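Long-range contact in mambaquaretin-1 (Dendroaspis angusticeps, PDB 5M4V), which selectively antagonises the vasopressin type 2 receptor as a Kunitz-fold peptide of green mamba venom: residues A[18-23]-A[31-36]. Numbering follows the deposited sequence. Where two conformers were deposited one is given.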
loop_
_atom_site.group_PDB
_atom_site.type_symbol
_atom_site.label_atom_id
_atom_site.label_comp_id
_atom_site.label_asym_id
_atom_site.label_seq_id
_atom_site.Cartn_x
_atom_site.Cartn_y
_atom_site.Cartn_z
ATOM N N PHE A 18 -3.351 -11.492 2.139
ATOM C CA PHE A 18 -4.269 -10.378 2.308
ATOM C C PHE A 18 -4.185 -9.524 1.023
ATOM O O PHE A 18 -3.085 -9.126 0.600
ATOM C CB PHE A 18 -3.962 -9.513 3.530
ATOM C CG PHE A 18 -4.270 -10.169 4.858
ATOM C CD1 PHE A 18 -5.614 -10.396 5.255
ATOM C CD2 PHE A 18 -3.248 -10.781 5.578
ATOM C CE1 PHE A 18 -5.880 -11.038 6.410
ATOM C CE2 PHE A 18 -3.528 -11.443 6.731
ATOM C CZ PHE A 18 -4.853 -11.572 7.189
ATOM N N SER A 19 -5.312 -9.285 0.428
ATOM C CA SER A 19 -5.376 -8.331 -0.696
ATOM C C SER A 19 -5.142 -6.944 -0.143
ATOM O O SER A 19 -5.742 -6.581 0.899
ATOM C CB SER A 19 -6.798 -8.422 -1.273
ATOM O OG SER A 19 -7.054 -7.395 -2.254
ATOM N N ALA A 20 -4.297 -6.113 -0.786
ATOM C CA ALA A 20 -4.105 -4.757 -0.307
ATOM C C ALA A 20 -3.704 -3.861 -1.480
ATOM O O ALA A 20 -3.603 -4.317 -2.618
ATOM C CB ALA A 20 -3.041 -4.768 0.799
ATOM N N PHE A 21 -3.535 -2.581 -1.160
ATOM C CA PHE A 21 -3.178 -1.574 -2.142
ATOM C C PHE A 21 -2.091 -0.707 -1.562
ATOM O O PHE A 21 -2.015 -0.480 -0.350
ATOM C CB PHE A 21 -4.430 -0.717 -2.489
ATOM C CG PHE A 21 -5.467 -1.540 -3.135
ATOM C CD1 PHE A 21 -5.530 -1.748 -4.509
ATOM C CD2 PHE A 21 -6.429 -2.191 -2.366
ATOM C CE1 PHE A 21 -6.465 -2.534 -5.085
ATOM C CE2 PHE A 21 -7.393 -3.005 -2.934
ATOM C CZ PHE A 21 -7.415 -3.183 -4.297
ATOM N N TYR A 22 -1.241 -0.150 -2.452
ATOM C CA TYR A 22 -0.165 0.760 -2.073
ATOM C C TYR A 22 -0.045 1.862 -3.112
ATOM O O TYR A 22 -0.445 1.662 -4.274
ATOM C CB TYR A 22 1.185 0.036 -1.951
ATOM C CG TYR A 22 1.814 -0.362 -3.225
ATOM C CD1 TYR A 22 1.436 -1.482 -3.938
ATOM C CD2 TYR A 22 2.870 0.383 -3.775
ATOM C CE1 TYR A 22 2.033 -1.870 -5.104
ATOM C CE2 TYR A 22 3.466 0.003 -4.974
ATOM C CZ TYR A 22 3.051 -1.111 -5.639
ATOM O OH TYR A 22 3.679 -1.515 -6.812
ATOM N N TYR A 23 0.544 2.982 -2.721
ATOM C CA TYR A 23 0.836 4.093 -3.642
ATOM C C TYR A 23 2.244 3.985 -4.179
ATOM O O TYR A 23 3.186 3.745 -3.410
ATOM C CB TYR A 23 0.669 5.402 -2.863
ATOM C CG TYR A 23 1.096 6.602 -3.690
ATOM C CD1 TYR A 23 0.219 7.223 -4.578
ATOM C CD2 TYR A 23 2.392 7.125 -3.552
ATOM C CE1 TYR A 23 0.629 8.355 -5.304
ATOM C CE2 TYR A 23 2.815 8.213 -4.297
ATOM C CZ TYR A 23 1.931 8.833 -5.134
ATOM O OH TYR A 23 2.408 9.923 -5.854
ATOM N N HIS A 31 -1.769 0.757 -6.556
ATOM C CA HIS A 31 -1.647 -0.534 -7.191
ATOM C C HIS A 31 -1.961 -1.617 -6.166
ATOM O O HIS A 31 -1.825 -1.410 -4.969
ATOM C CB HIS A 31 -0.219 -0.767 -7.733
ATOM C CG HIS A 31 0.212 0.298 -8.694
ATOM N ND1 HIS A 31 -0.016 0.224 -10.051
ATOM C CD2 HIS A 31 0.779 1.508 -8.495
ATOM C CE1 HIS A 31 0.419 1.378 -10.616
ATOM N NE2 HIS A 31 0.920 2.140 -9.709
ATOM N N SER A 32 -2.339 -2.797 -6.650
ATOM C CA SER A 32 -2.531 -3.945 -5.786
ATOM C C SER A 32 -1.224 -4.558 -5.334
ATOM O O SER A 32 -0.240 -4.596 -6.059
ATOM C CB SER A 32 -3.308 -5.046 -6.557
ATOM O OG SER A 32 -4.676 -4.676 -6.708
ATOM N N PHE A 33 -1.238 -5.154 -4.130
ATOM C CA PHE A 33 -0.198 -6.081 -3.735
ATOM C C PHE A 33 -0.803 -7.075 -2.780
ATOM O O PHE A 33 -1.869 -6.912 -2.250
ATOM C CB PHE A 33 1.045 -5.370 -3.161
ATOM C CG PHE A 33 0.953 -4.886 -1.707
ATOM C CD1 PHE A 33 0.151 -3.816 -1.365
ATOM C CD2 PHE A 33 1.711 -5.450 -0.719
ATOM C CE1 PHE A 33 0.163 -3.292 -0.082
ATOM C CE2 PHE A 33 1.714 -4.937 0.575
ATOM C CZ PHE A 33 0.949 -3.856 0.872
ATOM N N THR A 34 -0.034 -8.150 -2.542
ATOM C CA THR A 34 -0.429 -9.134 -1.568
ATOM C C THR A 34 0.367 -8.904 -0.282
ATOM O O THR A 34 1.596 -9.045 -0.294
ATOM C CB THR A 34 -0.211 -10.564 -2.082
ATOM O OG1 THR A 34 -0.942 -10.722 -3.292
ATOM C CG2 THR A 34 -0.655 -11.581 -1.087
ATOM N N TYR A 35 -0.290 -8.498 0.774
ATOM C CA TYR A 35 0.358 -8.337 2.053
ATOM C C TYR A 35 0.391 -9.692 2.756
ATOM O O TYR A 35 -0.628 -10.367 2.866
ATOM C CB TYR A 35 -0.382 -7.330 2.888
ATOM C CG TYR A 35 0.160 -7.088 4.256
ATOM C CD1 TYR A 35 1.507 -6.813 4.497
ATOM C CD2 TYR A 35 -0.685 -7.117 5.414
ATOM C CE1 TYR A 35 1.990 -6.605 5.757
ATOM C CE2 TYR A 35 -0.182 -6.861 6.679
ATOM C CZ TYR A 35 1.160 -6.602 6.811
ATOM O OH TYR A 35 1.701 -6.355 8.073
ATOM N N GLY A 36 1.583 -10.039 3.260
ATOM C CA GLY A 36 1.709 -11.360 3.939
ATOM C C GLY A 36 1.140 -11.387 5.362
ATOM O O GLY A 36 1.094 -12.514 5.884
HETATM O O HOH W 1 -5.339 -5.981 -4.078
#
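Segments 18-23 and 31-36 pair within the twisted antiparallel hairpin of the Kunitz fold. Six backbone hydrogen bonds join them, two in each of the hydrogen-bonded pairs F18-Y35, A20-F33 and Y22-H31. The shortest runs from H31 N to Y22 O, 2.8 Å, nearly along the C=O axis. The bond from F33 N to A20 O is different: the donor sits above the carbonyl plane, 49° out of it. The same A20 O takes a second proton from a water, whose O is 2.8 Å away. This water also donates to S19 OG and is hydrogen-bonded to S32 OG, so it ties the exposed serines of both strands together. It lies over one face of the F21 ring, toward the rim. F21 CE1 also comes within 3.2 Å of S32 OG.

Y22, H31 and F33 form an aromatic cluster on the face they share with A20. Y22 and F33 both hold CG in the crowded position between backbone N and carbonyl carbon. The edge of Y22 points at the face of F33, off centre, with the planes at 88°. A20 CB packs against F33 CE1 at 3.6 Å. Y22 CE1 meets H31 CB, and the two rings cross obliquely. H31 NE2 is hydrogen-bonded to T27 OG1. Farther along this face Y35 CB touches F18 CB and A20 CB, while Y35 OH accepts from G40 N. Y22 and F33 both touch V9; F21 packs on L48 and C51 of helix 48-55.

The six backbone bonds thus set the strand pairing, the rings beside A20 add apolar packing, and A20 O is doubly satisfied by F33 N and the water.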